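Local coordinates for Sn-glycerol-3-phosphate ABC transporter substrate-binding protein UspB (Mycobacterium tuberculosis, PDB 4MFI), which probably binds glycerophosphocholine as the substrate-binding subunit of an ABC transporter and delivers it to the membrane components for uptake, at residues S153-F157 with V370-L375; Y241-H246 with I402-D408; A337-Q341 with D355-Y361. All coordinates share one frame; numbering follows the deposited sequence.

Interaction 1 (S153-F157 with V370-L375)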
ATOM      1  N   SER A 153      -0.009  -3.186   3.224  1.00  5.94           N
ATOM      2  CA  SER A 153       1.392  -3.444   2.931  1.00  5.25           C
ATOM      3  C   SER A 153       2.142  -2.123   2.952  1.00  6.29           C
ATOM      4  O   SER A 153       1.528  -1.055   3.015  1.00  7.63           O
ATOM      5  CB  SER A 153       1.500  -4.021   1.530  1.00  8.11           C
ATOM      6  OG  SER A 153       0.950  -3.091   0.612  1.00 12.90           O
ATOM      7  N   THR A 154       3.470  -2.196   2.906  1.00  6.16           N
ATOM      8  CA  THR A 154       4.303  -1.022   2.657  1.00  5.43           C
ATOM      9  C   THR A 154       5.454  -1.445   1.759  1.00  6.06           C
ATOM     10  O   THR A 154       5.703  -2.640   1.579  1.00  6.64           O
ATOM     11  CB  THR A 154       4.939  -0.439   3.945  1.00  6.58           C
ATOM     12  OG1 THR A 154       6.002  -1.296   4.377  1.00  8.06           O
ATOM     13  CG2 THR A 154       3.920  -0.257   5.058  1.00  7.42           C
ATOM     14  N   PRO A 155       6.177  -0.473   1.197  1.00  5.56           N
ATOM     15  CA  PRO A 155       7.446  -0.852   0.574  1.00  5.65           C
ATOM     16  C   PRO A 155       8.470  -1.284   1.630  1.00  5.26           C
ATOM     17  O   PRO A 155       8.361  -0.938   2.814  1.00  5.81           O
ATOM     18  CB  PRO A 155       7.895   0.444  -0.108  1.00  6.26           C
ATOM     19  CG  PRO A 155       6.614   1.198  -0.348  1.00  5.77           C
ATOM     20  CD  PRO A 155       5.818   0.924   0.894  1.00  5.48           C
ATOM     21  N   LEU A 156       9.462  -2.041   1.181  1.00  5.76           N
ATOM     22  CA  LEU A 156      10.521  -2.556   2.034  1.00  5.95           C
ATOM     23  C   LEU A 156      11.804  -2.554   1.207  1.00  4.68           C
ATOM     24  O   LEU A 156      11.755  -2.755  -0.006  1.00  6.26           O
ATOM     25  CB  LEU A 156      10.171  -3.980   2.459  1.00  8.30           C
ATOM     26  CG  LEU A 156      10.903  -4.557   3.664  1.00  8.80           C
ATOM     27  CD1 LEU A 156      10.656  -3.702   4.894  1.00 10.52           C
ATOM     28  CD2 LEU A 156      10.445  -5.997   3.899  1.00 10.88           C
ATOM     29  N   PHE A 157      12.944  -2.309   1.851  1.00  4.48           N
ATOM     30  CA  PHE A 157      14.234  -2.295   1.160  1.00  4.75           C
ATOM     31  C   PHE A 157      14.903  -3.658   1.334  1.00  4.83           C
ATOM     32  O   PHE A 157      15.303  -4.027   2.434  1.00  7.28           O
ATOM     33  CB  PHE A 157      15.119  -1.164   1.713  1.00  5.35           C
ATOM     34  CG  PHE A 157      16.364  -0.907   0.906  1.00  5.01           C
ATOM     35  CD1 PHE A 157      17.487  -1.721   1.043  1.00  5.83           C
ATOM     36  CD2 PHE A 157      16.425   0.169   0.025  1.00  7.59           C
ATOM     37  CE1 PHE A 157      18.646  -1.480   0.286  1.00  7.84           C
ATOM     38  CE2 PHE A 157      17.577   0.425  -0.720  1.00  7.45           C
ATOM     39  CZ  PHE A 157      18.687  -0.404  -0.594  1.00  8.53           C
ATOM     40  N   VAL A 370      10.940  -6.394  10.997  1.00 10.50           N
ATOM     41  CA  VAL A 370      11.356  -5.159  10.323  1.00  8.99           C
ATOM     42  C   VAL A 370      10.154  -4.466   9.677  1.00  9.10           C
ATOM     43  O   VAL A 370       9.959  -3.253   9.836  1.00  9.61           O
ATOM     44  CB  VAL A 370      12.444  -5.417   9.262  1.00  9.59           C
ATOM     45  CG1 VAL A 370      12.685  -4.168   8.407  1.00 10.65           C
ATOM     46  CG2 VAL A 370      13.732  -5.877   9.928  1.00 11.57           C
ATOM     47  N   ALA A 371       9.334  -5.239   8.970  1.00  9.53           N
ATOM     48  CA  ALA A 371       8.144  -4.690   8.325  1.00 10.20           C
ATOM     49  C   ALA A 371       7.175  -4.100   9.354  1.00 10.68           C
ATOM     50  O   ALA A 371       6.600  -3.032   9.135  1.00 11.23           O
ATOM     51  CB  ALA A 371       7.456  -5.761   7.486  1.00 12.21           C
ATOM     52  N   LEU A 372       7.001  -4.804  10.471  1.00 12.38           N
ATOM     53  CA  LEU A 372       6.169  -4.337  11.571  1.00 14.07           C
ATOM     54  C   LEU A 372       6.663  -3.021  12.141  1.00 13.05           C
ATOM     55  O   LEU A 372       5.887  -2.080  12.351  1.00 15.63           O
ATOM     56  CB  LEU A 372       6.215  -5.361  12.702  1.00 17.58           C
ATOM     57  CG  LEU A 372       5.168  -6.453  12.749  1.00 25.19           C
ATOM     58  CD1 LEU A 372       4.666  -6.602  14.174  1.00 26.32           C
ATOM     59  CD2 LEU A 372       4.045  -6.059  11.854  1.00 25.55           C
ATOM     60  N   ASP A 373       7.961  -2.969  12.416  1.00 13.59           N
ATOM     61  CA  ASP A 373       8.547  -1.830  13.107  1.00 13.01           C
ATOM     62  C   ASP A 373       8.543  -0.556  12.274  1.00 10.42           C
ATOM     63  O   ASP A 373       8.654   0.543  12.817  1.00 11.94           O
ATOM     64  CB  ASP A 373       9.961  -2.169  13.579  1.00 13.98           C
ATOM     65  CG  ASP A 373       9.969  -3.185  14.715  1.00 18.07           C
ATOM     66  OD1 ASP A 373       8.909  -3.407  15.341  1.00 20.57           O
ATOM     67  OD2 ASP A 373      11.040  -3.764  14.985  1.00 19.22           O
ATOM     68  N   GLN A 374       8.391  -0.695  10.962  1.00  9.74           N
ATOM     69  CA  GLN A 374       8.332   0.482  10.103  1.00  8.66           C
ATOM     70  C   GLN A 374       6.963   1.177  10.140  1.00  8.59           C
ATOM     71  O   GLN A 374       6.853   2.348   9.777  1.00  9.13           O
ATOM     72  CB  GLN A 374       8.710   0.122   8.661  1.00  8.99           C
ATOM     73  CG  GLN A 374       8.904   1.346   7.780  1.00  7.91           C
ATOM     74  CD  GLN A 374       9.396   1.050   6.375  1.00  7.29           C
ATOM     75  OE1 GLN A 374      10.094   1.872   5.784  1.00  8.96           O
ATOM     76  NE2 GLN A 374       9.023  -0.106   5.826  1.00  6.96           N
ATOM     77  N   LEU A 375       5.920   0.471  10.570  1.00  8.77           N
ATOM     78  CA  LEU A 375       4.560   1.037  10.538  1.00  9.30           C
ATOM     79  C   LEU A 375       4.349   2.427  11.185  1.00  9.92           C
ATOM     80  O   LEU A 375       3.630   3.260  10.620  1.00  9.78           O
ATOM     81  CB  LEU A 375       3.529   0.026  11.065  1.00 10.83           C
ATOM     82  CG  LEU A 375       3.159  -1.065  10.055  1.00 12.22           C
ATOM     83  CD1 LEU A 375       2.242  -2.114  10.668  1.00 14.10           C
ATOM     84  CD2 LEU A 375       2.512  -0.461   8.816  1.00 13.91           C
TER
HETATM   85  O   HOH W   1       7.161  -2.144   6.518  1.00 16.05           O
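Leu156 and Ala371 have the nearest CA atoms, 7.1 Å apart, where strand 155-157 passes helix 370-374 at 123° between their N-to-C directions. The amide of Gln374 carries the polar part. With CG anti to the backbone N (chi1 -170°) and an extended chain beyond it, Gln374 reaches across to the strand. Its NE2 donates to Pro155 O at 3.2 Å. The donor lies nearly along the C=O axis, but the bond itself is bent, with 139° at the hydrogen. Pro155 O also accepts from Thr154 OG1, at 2.9 Å from above the carbonyl plane. A water bridges the segments. It donates to Thr154 OG1 at 2.6 Å and to Ala371 O at 2.8 Å, and it accepts from Gln374 NE2. Both N-H groups of the Gln374 amide are therefore used. Gln374 OE1 accepts from Leu292 N, which fixes the other end of the amide.

Apolar contacts lie on either side of this network. Leu156 CD1 meets Val370 CG1 at 4.1 Å and also approaches Gln374 NE2. Thr154 turns its methyl CG2 to Leu375 CD2 at 4.0 Å. Each of these pairs meets obliquely.

The contact is buried. In strand 144-160, Leu156 is backbone-bonded to Ala271 of strand 268-272, and Thr154 to Thr273 just beyond it. Gln374 rests on Pro291 and Cys302, and Leu372 packs on helix 356-364. The end of helix 366-374 is thus joined to the central mixed sheet.

Interaction 2 (Y241-H246 with I402-D408)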
ATOM      1  N   TYR A 241      16.662   9.591  -9.302  1.00  5.41           N
ATOM      2  CA  TYR A 241      16.198   8.359  -9.917  1.00  5.25           C
ATOM      3  C   TYR A 241      16.776   8.190 -11.328  1.00  4.29           C
ATOM      4  O   TYR A 241      17.327   7.145 -11.659  1.00  5.52           O
ATOM      5  CB  TYR A 241      14.666   8.375  -9.916  1.00  5.54           C
ATOM      6  CG  TYR A 241      13.978   7.400 -10.838  1.00  4.73           C
ATOM      7  CD1 TYR A 241      13.467   7.825 -12.058  1.00  6.28           C
ATOM      8  CD2 TYR A 241      13.796   6.064 -10.478  1.00  6.37           C
ATOM      9  CE1 TYR A 241      12.807   6.954 -12.895  1.00  7.24           C
ATOM     10  CE2 TYR A 241      13.131   5.184 -11.315  1.00  6.43           C
ATOM     11  CZ  TYR A 241      12.643   5.637 -12.525  1.00  5.97           C
ATOM     12  OH  TYR A 241      11.984   4.779 -13.372  1.00  7.07           O
ATOM     13  N   ARG A 242      16.666   9.222 -12.160  1.00  5.33           N
ATOM     14  CA  ARG A 242      17.180   9.132 -13.521  1.00  5.67           C
ATOM     15  C   ARG A 242      18.680   8.869 -13.531  1.00  5.94           C
ATOM     16  O   ARG A 242      19.163   8.053 -14.321  1.00  6.65           O
ATOM     17  CB  ARG A 242      16.870  10.408 -14.307  1.00  5.63           C
ATOM     18  CG  ARG A 242      17.235  10.318 -15.779  1.00  6.95           C
ATOM     19  CD  ARG A 242      16.841  11.593 -16.524  1.00  8.59           C
ATOM     20  NE  ARG A 242      17.183  11.479 -17.936  1.00  9.43           N
ATOM     21  CZ  ARG A 242      18.414  11.640 -18.409  1.00 12.02           C
ATOM     22  NH1 ARG A 242      19.401  11.946 -17.573  1.00 14.20           N
ATOM     23  NH2 ARG A 242      18.658  11.497 -19.706  1.00 14.74           N
ATOM     24  N   ASN A 243      19.420   9.561 -12.666  1.00  6.41           N
ATOM     25  CA  ASN A 243      20.864   9.408 -12.634  1.00  5.70           C
ATOM     26  C   ASN A 243      21.281   8.040 -12.117  1.00  5.38           C
ATOM     27  O   ASN A 243      22.304   7.505 -12.528  1.00  7.02           O
ATOM     28  CB  ASN A 243      21.515  10.509 -11.798  1.00  7.79           C
ATOM     29  CG  ASN A 243      21.427  11.862 -12.455  1.00 10.26           C
ATOM     30  OD1 ASN A 243      21.211  11.968 -13.666  1.00 11.33           O
ATOM     31  ND2 ASN A 243      21.616  12.910 -11.666  1.00 13.51           N
ATOM     32  N   SER A 244      20.496   7.464 -11.214  1.00  5.64           N
ATOM     33  CA  SER A 244      20.833   6.132 -10.718  1.00  5.69           C
ATOM     34  C   SER A 244      20.859   5.125 -11.867  1.00  5.44           C
ATOM     35  O   SER A 244      21.678   4.200 -11.877  1.00  6.37           O
ATOM     36  CB  SER A 244      19.874   5.683  -9.603  1.00  5.67           C
ATOM     37  OG  SER A 244      18.590   5.347 -10.105  1.00  5.39           O
ATOM     38  N   ILE A 245      19.982   5.328 -12.845  1.00  6.75           N
ATOM     39  CA  ILE A 245      19.827   4.394 -13.952  1.00  7.75           C
ATOM     40  C   ILE A 245      20.745   4.737 -15.113  1.00  9.36           C
ATOM     41  O   ILE A 245      21.300   3.852 -15.754  1.00 11.52           O
ATOM     42  CB  ILE A 245      18.355   4.378 -14.438  1.00  7.50           C
ATOM     43  CG1 ILE A 245      17.438   3.853 -13.325  1.00  8.37           C
ATOM     44  CG2 ILE A 245      18.202   3.548 -15.701  1.00  9.26           C
ATOM     45  CD1 ILE A 245      15.948   4.194 -13.550  1.00  7.93           C
ATOM     46  N   HIS A 246      20.917   6.025 -15.372  0.93  8.63           N
ATOM     47  CA  HIS A 246      21.647   6.451 -16.550  0.93 10.02           C
ATOM     48  C   HIS A 246      23.047   6.943 -16.204  0.93 13.77           C
ATOM     49  O   HIS A 246      24.021   6.234 -16.459  0.93 17.09           O
ATOM     50  CB  HIS A 246      20.801   7.435 -17.363  0.93 10.47           C
ATOM     51  CG  HIS A 246      19.510   6.832 -17.827  0.93 10.55           C
ATOM     52  ND1 HIS A 246      19.445   5.942 -18.875  0.93 12.22           N
ATOM     53  CD2 HIS A 246      18.251   6.935 -17.341  0.93  9.27           C
ATOM     54  CE1 HIS A 246      18.196   5.541 -19.033  0.93 10.37           C
ATOM     55  NE2 HIS A 246      17.452   6.126 -18.111  0.93  9.52           N
ATOM     56  N   ILE A 402      11.242   7.910 -18.045  1.00  6.83           N
ATOM     57  CA  ILE A 402      12.513   8.430 -17.551  1.00  6.71           C
ATOM     58  C   ILE A 402      13.499   7.275 -17.365  1.00  7.68           C
ATOM     59  O   ILE A 402      14.657   7.352 -17.790  1.00  8.92           O
ATOM     60  CB  ILE A 402      12.317   9.210 -16.231  1.00  5.66           C
ATOM     61  CG1 ILE A 402      11.521  10.494 -16.494  1.00  7.70           C
ATOM     62  CG2 ILE A 402      13.648   9.545 -15.581  1.00  8.25           C
ATOM     63  CD1 ILE A 402      10.905  11.095 -15.228  1.00  8.12           C
ATOM     64  N   GLY A 403      13.020   6.182 -16.771  1.00  8.01           N
ATOM     65  CA  GLY A 403      13.861   5.027 -16.496  1.00  8.20           C
ATOM     66  C   GLY A 403      14.307   4.235 -17.717  1.00  9.33           C
ATOM     67  O   GLY A 403      15.496   3.936 -17.861  1.00 10.88           O
ATOM     68  N   LEU A 404      13.367   3.876 -18.590  1.00  8.95           N
ATOM     69  CA  LEU A 404      13.694   3.036 -19.747  1.00  9.59           C
ATOM     70  C   LEU A 404      14.284   3.802 -20.919  1.00 11.46           C
ATOM     71  O   LEU A 404      15.111   3.264 -21.654  1.00 13.83           O
ATOM     72  CB  LEU A 404      12.462   2.277 -20.241  1.00 10.64           C
ATOM     73  CG  LEU A 404      11.910   1.194 -19.321  1.00 11.57           C
ATOM     74  CD1 LEU A 404      10.662   0.599 -19.936  1.00 12.51           C
ATOM     75  CD2 LEU A 404      12.949   0.112 -19.090  1.00 12.17           C
ATOM     76  N   ARG A 405      13.848   5.044 -21.109  1.00 10.76           N
ATOM     77  CA  ARG A 405      14.212   5.786 -22.315  1.00 13.14           C
ATOM     78  C   ARG A 405      15.046   7.027 -22.024  1.00 11.27           C
ATOM     79  O   ARG A 405      15.409   7.770 -22.943  1.00 14.97           O
ATOM     80  CB  ARG A 405      12.954   6.163 -23.097  1.00 18.33           C
ATOM     81  CG  ARG A 405      12.208   4.956 -23.628  1.00 25.89           C
ATOM     82  CD  ARG A 405      11.118   5.356 -24.609  1.00 32.73           C
ATOM     83  NE  ARG A 405       9.793   5.409 -23.994  1.00 37.69           N
ATOM     84  CZ  ARG A 405       9.230   6.512 -23.508  1.00 40.16           C
ATOM     85  NH1 ARG A 405       9.877   7.673 -23.555  1.00 40.34           N
ATOM     86  NH2 ARG A 405       8.019   6.453 -22.974  1.00 41.54           N
ATOM     87  N   GLY A 406      15.353   7.249 -20.751  1.00 10.03           N
ATOM     88  CA  GLY A 406      16.152   8.397 -20.365  1.00  9.86           C
ATOM     89  C   GLY A 406      15.475   9.726 -20.631  1.00  9.32           C
ATOM     90  O   GLY A 406      16.149  10.733 -20.839  1.00 12.09           O
ATOM     91  N   ALA A 407      14.144   9.738 -20.630  1.00  8.75           N
ATOM     92  CA  ALA A 407      13.412  10.987 -20.822  1.00  9.07           C
ATOM     93  C   ALA A 407      13.838  12.028 -19.786  1.00  9.10           C
ATOM     94  O   ALA A 407      14.234  11.692 -18.659  1.00  9.26           O
ATOM     95  CB  ALA A 407      11.913  10.747 -20.750  1.00  8.54           C
ATOM     96  N   ASP A 408      13.766  13.290 -20.188  1.00  9.61           N
ATOM     97  CA  ASP A 408      14.132  14.402 -19.327  1.00  9.33           C
ATOM     98  C   ASP A 408      13.129  14.535 -18.185  1.00  8.95           C
ATOM     99  O   ASP A 408      11.921  14.494 -18.414  1.00  8.40           O
ATOM    100  CB  ASP A 408      14.158  15.686 -20.154  1.00 10.90           C
ATOM    101  CG  ASP A 408      14.589  16.893 -19.351  1.00 13.28           C
ATOM    102  OD1 ASP A 408      15.811  17.096 -19.201  1.00 17.18           O
ATOM    103  OD2 ASP A 408      13.710  17.652 -18.888  1.00 14.00           O
TER
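Ile402 meets Tyr241 and Arg242 with one methyl, CG2. This methyl sits at the edge of the tyrosine ring, 3.8 Å from Tyr241 CE1. It also lies against the aliphatic chain of Arg242, 3.6 Å from CB, and the two side chains cross at about a right angle. The carbonyl of Ile402 points to His246, whose NE2 donates to Ile402 O at 3.1 Å. The donor lies in the carbonyl plane, while the oxygen is tilted from the ring plane.

Gly403 O accepts a weak bond from the same N-H, 2.9 Å from His246 NE2. Gly403 has no side chain, so Tyr241 OH and Ile245 CD1 can come close to its CA. Tyr241 OH is bonded to Leu399 O, one turn earlier in that helix.

Gly406 leaves the helical conformation with a positive phi of 65°. Its CA lies over one face of the His246 ring, a CH-pi contact 3.9 Å from the centroid. Ile245 CG2 also lies over a face of that ring. Gly406 O is gripped by Arg242: NH2 donates to it at 2.9 Å with an angle of 156°, and the oxygen is in the guanidinium plane. NE adds a weak bond to the same atom.

Ala407 O receives another weak bond, 3.0 Å from Arg242 NE. Arg242 gets there because CG is anti to the backbone N (chi1 -173°) and the chain is straight as far as NE.

Asp408 caps the next helix by accepting from Lys411 N through OD2. The site is a short helix-to-helix turn, with a glycine of positive phi ending helix 391-405 and an aspartate N-cap starting helix 409-427. Arg242, in the last turn of helix 232-245, binds the turn carbonyls; His246, just after that helix, binds those ending helix 391-405.

Interaction 3 (A337-Q341 with D355-Y361)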
ATOM      1  N   ALA A 337      -3.818 -10.124  13.570  1.00 10.45           N
ATOM      2  CA  ALA A 337      -2.592 -10.896  13.751  1.00 10.81           C
ATOM      3  C   ALA A 337      -2.685 -12.212  12.988  1.00 11.15           C
ATOM      4  O   ALA A 337      -1.764 -12.580  12.253  1.00 11.68           O
ATOM      5  CB  ALA A 337      -2.325 -11.150  15.228  1.00 11.33           C
ATOM      6  N   TYR A 338      -3.804 -12.913  13.155  1.00 10.87           N
ATOM      7  CA  TYR A 338      -4.046 -14.154  12.423  1.00 11.66           C
ATOM      8  C   TYR A 338      -4.003 -13.950  10.908  1.00 10.55           C
ATOM      9  O   TYR A 338      -3.328 -14.701  10.188  1.00 12.05           O
ATOM     10  CB  TYR A 338      -5.383 -14.779  12.835  1.00 12.07           C
ATOM     11  CG  TYR A 338      -5.800 -15.929  11.950  1.00 14.93           C
ATOM     12  CD1 TYR A 338      -5.222 -17.184  12.089  1.00 16.99           C
ATOM     13  CD2 TYR A 338      -6.760 -15.751  10.960  1.00 15.52           C
ATOM     14  CE1 TYR A 338      -5.597 -18.233  11.269  1.00 18.27           C
ATOM     15  CE2 TYR A 338      -7.143 -16.787  10.140  1.00 18.41           C
ATOM     16  CZ  TYR A 338      -6.559 -18.025  10.293  1.00 19.46           C
ATOM     17  OH  TYR A 338      -6.942 -19.055   9.469  1.00 22.82           O
ATOM     18  N   PHE A 339      -4.717 -12.935  10.424  1.00 10.63           N
ATOM     19  CA  PHE A 339      -4.749 -12.648   8.996  1.00 10.61           C
ATOM     20  C   PHE A 339      -3.337 -12.390   8.466  1.00  9.64           C
ATOM     21  O   PHE A 339      -2.956 -12.903   7.406  1.00 10.31           O
ATOM     22  CB  PHE A 339      -5.658 -11.448   8.719  1.00  9.56           C
ATOM     23  CG  PHE A 339      -5.958 -11.235   7.261  1.00  9.64           C
ATOM     24  CD1 PHE A 339      -6.851 -12.065   6.592  1.00 11.64           C
ATOM     25  CD2 PHE A 339      -5.380 -10.181   6.567  1.00 11.09           C
ATOM     26  CE1 PHE A 339      -7.143 -11.863   5.250  1.00 12.37           C
ATOM     27  CE2 PHE A 339      -5.666  -9.974   5.223  1.00 11.74           C
ATOM     28  CZ  PHE A 339      -6.550 -10.821   4.566  1.00 12.84           C
ATOM     29  N   SER A 340      -2.566 -11.611   9.219  1.00 11.23           N
ATOM     30  CA  SER A 340      -1.177 -11.309   8.869  1.00 11.53           C
ATOM     31  C   SER A 340      -0.322 -12.572   8.775  1.00 12.19           C
ATOM     32  O   SER A 340       0.433 -12.751   7.819  1.00 13.00           O
ATOM     33  CB  SER A 340      -0.572 -10.346   9.899  1.00 12.49           C
ATOM     34  OG  SER A 340       0.804 -10.125   9.642  1.00 13.21           O
ATOM     35  N   GLN A 341      -0.438 -13.446   9.769  1.00 12.27           N
ATOM     36  CA  GLN A 341       0.337 -14.687   9.781  1.00 13.87           C
ATOM     37  C   GLN A 341       0.002 -15.589   8.597  1.00 13.81           C
ATOM     38  O   GLN A 341       0.866 -16.301   8.084  1.00 16.72           O
ATOM     39  CB  GLN A 341       0.098 -15.442  11.089  1.00 15.40           C
ATOM     40  CG  GLN A 341       0.636 -14.716  12.306  1.00 18.10           C
ATOM     41  CD  GLN A 341      -0.054 -15.128  13.591  1.00 21.63           C
ATOM     42  OE1 GLN A 341      -0.704 -16.176  13.663  1.00 26.02           O
ATOM     43  NE2 GLN A 341       0.082 -14.298  14.619  1.00 20.28           N
ATOM     44  N   ASP A 355      -0.286  -9.781  21.125  1.00 27.02           N
ATOM     45  CA  ASP A 355      -0.925 -11.077  20.907  1.00 26.12           C
ATOM     46  C   ASP A 355       0.114 -12.187  21.048  1.00 25.60           C
ATOM     47  O   ASP A 355       1.223 -12.076  20.524  1.00 24.80           O
ATOM     48  CB  ASP A 355      -1.584 -11.118  19.523  1.00 26.01           C
ATOM     49  CG  ASP A 355      -2.193 -12.474  19.199  1.00 26.46           C
ATOM     50  OD1 ASP A 355      -3.311 -12.766  19.676  1.00 28.29           O
ATOM     51  OD2 ASP A 355      -1.556 -13.245  18.452  1.00 25.77           O
ATOM     52  N   ALA A 356      -0.244 -13.250  21.763  1.00 25.81           N
ATOM     53  CA  ALA A 356       0.694 -14.333  22.044  1.00 27.42           C
ATOM     54  C   ALA A 356       1.224 -15.003  20.774  1.00 27.21           C
ATOM     55  O   ALA A 356       2.433 -15.210  20.630  1.00 26.11           O
ATOM     56  CB  ALA A 356       0.054 -15.362  22.968  1.00 29.73           C
ATOM     57  N   SER A 357       0.320 -15.343  19.859  1.00 27.25           N
ATOM     58  CA  SER A 357       0.714 -15.975  18.604  1.00 27.58           C
ATOM     59  C   SER A 357       1.591 -15.043  17.774  1.00 25.82           C
ATOM     60  O   SER A 357       2.545 -15.485  17.129  1.00 26.42           O
ATOM     61  CB  SER A 357      -0.515 -16.401  17.797  1.00 30.12           C
ATOM     62  OG  SER A 357      -1.227 -15.279  17.305  1.00 31.81           O
ATOM     63  N   GLU A 358       1.274 -13.752  17.798  1.00 23.05           N
ATOM     64  CA  GLU A 358       2.058 -12.768  17.060  1.00 21.77           C
ATOM     65  C   GLU A 358       3.462 -12.613  17.635  1.00 23.76           C
ATOM     66  O   GLU A 358       4.426 -12.479  16.885  1.00 23.97           O
ATOM     67  CB  GLU A 358       1.343 -11.419  17.025  1.00 20.60           C
ATOM     68  CG  GLU A 358       2.050 -10.339  16.199  1.00 19.67           C
ATOM     69  CD  GLU A 358       2.090 -10.644  14.712  1.00 20.22           C
ATOM     70  OE1 GLU A 358       1.362 -11.554  14.251  1.00 19.41           O
ATOM     71  OE2 GLU A 358       2.858  -9.959  14.001  1.00 21.57           O
ATOM     72  N   ARG A 359       3.581 -12.636  18.962  1.00 24.24           N
ATOM     73  CA  ARG A 359       4.892 -12.526  19.598  1.00 24.70           C
ATOM     74  C   ARG A 359       5.790 -13.686  19.173  1.00 25.67           C
ATOM     75  O   ARG A 359       6.967 -13.495  18.861  1.00 24.48           O
ATOM     76  CB  ARG A 359       4.760 -12.481  21.125  1.00 26.57           C
ATOM     77  CG  ARG A 359       4.317 -11.123  21.662  1.00 30.11           C
ATOM     78  CD  ARG A 359       4.237 -11.107  23.180  1.00 33.13           C
ATOM     79  NE  ARG A 359       5.457 -11.614  23.807  1.00 36.09           N
ATOM     80  CZ  ARG A 359       6.461 -10.851  24.235  1.00 38.16           C
ATOM     81  NH1 ARG A 359       6.401  -9.531  24.106  1.00 38.93           N
ATOM     82  NH2 ARG A 359       7.527 -11.409  24.794  1.00 39.09           N
ATOM     83  N   HIS A 360       5.213 -14.884  19.154  1.00 28.42           N
ATOM     84  CA  HIS A 360       5.911 -16.089  18.712  1.00 31.16           C
ATOM     85  C   HIS A 360       6.317 -15.990  17.241  1.00 28.37           C
ATOM     86  O   HIS A 360       7.438 -16.343  16.869  1.00 28.63           O
ATOM     87  CB  HIS A 360       5.015 -17.313  18.923  1.00 37.82           C
ATOM     88  CG  HIS A 360       5.665 -18.616  18.565  1.00 45.81           C
ATOM     89  ND1 HIS A 360       6.979 -18.901  18.867  1.00 49.22           N
ATOM     90  CD2 HIS A 360       5.174 -19.715  17.944  1.00 48.71           C
ATOM     91  CE1 HIS A 360       7.273 -20.117  18.441  1.00 50.23           C
ATOM     92  NE2 HIS A 360       6.195 -20.633  17.878  1.00 50.00           N
ATOM     93  N   TYR A 361       5.393 -15.514  16.413  1.00 25.39           N
ATOM     94  CA  TYR A 361       5.631 -15.374  14.979  1.00 23.63           C
ATOM     95  C   TYR A 361       6.783 -14.411  14.697  1.00 24.34           C
ATOM     96  O   TYR A 361       7.674 -14.712  13.900  1.00 24.08           O
ATOM     97  CB  TYR A 361       4.355 -14.894  14.280  1.00 22.07           C
ATOM     98  CG  TYR A 361       4.490 -14.688  12.785  1.00 22.37           C
ATOM     99  CD1 TYR A 361       4.491 -15.771  11.910  1.00 24.54           C
ATOM    100  CD2 TYR A 361       4.595 -13.411  12.248  1.00 23.69           C
ATOM    101  CE1 TYR A 361       4.608 -15.585  10.543  1.00 25.67           C
ATOM    102  CE2 TYR A 361       4.710 -13.217  10.886  1.00 24.99           C
ATOM    103  CZ  TYR A 361       4.718 -14.304  10.037  1.00 26.05           C
ATOM    104  OH  TYR A 361       4.833 -14.102   8.679  1.00 26.32           O
TER
HETATM  105  O   HOH W   2       3.028 -10.092  11.460  1.00 20.65           O
HETATM  106  O   HOH W   3       3.436 -11.879   7.854  1.00 26.03           O
HETATM  107  O   HOH W   4      -2.911 -16.405  15.273  1.00 27.69           O
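Gln341 makes most of this contact, meeting Ser357, Glu358 and Tyr361 on the facing helix. Its CG stands beside the backbone N (chi1 -66°), and the chain runs extended beyond that. This puts the amide over the first turn of helix 356-364. Both N-H groups of NE2 are used. One goes to Ser357 OG at 3.1 Å and is nearly straight at 171°. The other goes to Glu358 OE1, also at 3.1 Å. Both acceptors lie close to the amide plane, so the two bonds should hold the amide flat and fix its rotation. Glu358 OE1 is met on the anti side of the carboxylate, whose plane is only slightly turned from that of the amide. Glu358 starts with CG anti to the backbone N, then bends at chi2 (66°) and folds back toward Gln341.

This pairs two helices that follow each other in the chain of this alpha/beta solute-binding protein. Segments 337-341 and 356-361 run in similar directions, and the axes of these segments come within 9.8 Å. Asp355 is the N-cap of the second helix, its OD2 accepting from Glu358 N at 2.9 Å. Tyr338, on the first helix, packs against helix 50-63.

Ala337 CB meets the start of the second helix, 3.8 Å from Glu358 OE1 and close to Asp355 OD2. At the other end Gln341 CG lies over one face of the Tyr361 ring, a CH-pi contact 4.1 Å from the centroid.

Three waters link the segments. One donates to Gln341 OE1 and to Ser357 OG. Another donates to Glu358 OE2, at 2.6 Å, and to Ser340 OG, which is also bonded to Tyr345 O. A third links Tyr361 OH to Ser340 O.

Overall arrangement
Interactions 1 and 3 are neighbours, with centres 16 Å apart. They touch where Leu372 CD1 packs 3.8 Å from Glu358 OE2, and helices 356-364 and 366-374 follow each other in the chain. Interaction 3 is nested in the loop closed by interaction 1. Interaction 2 stands apart: its centre is 27 Å from that of interaction 1 and 41 Å from that of interaction 3, which lies on the opposite side of the chain's centre. Interaction 1 is the most central, about 10 Å from that centre. In this family the ligand cleft lies between two lobes, but none of the three contacts includes a bound ligand.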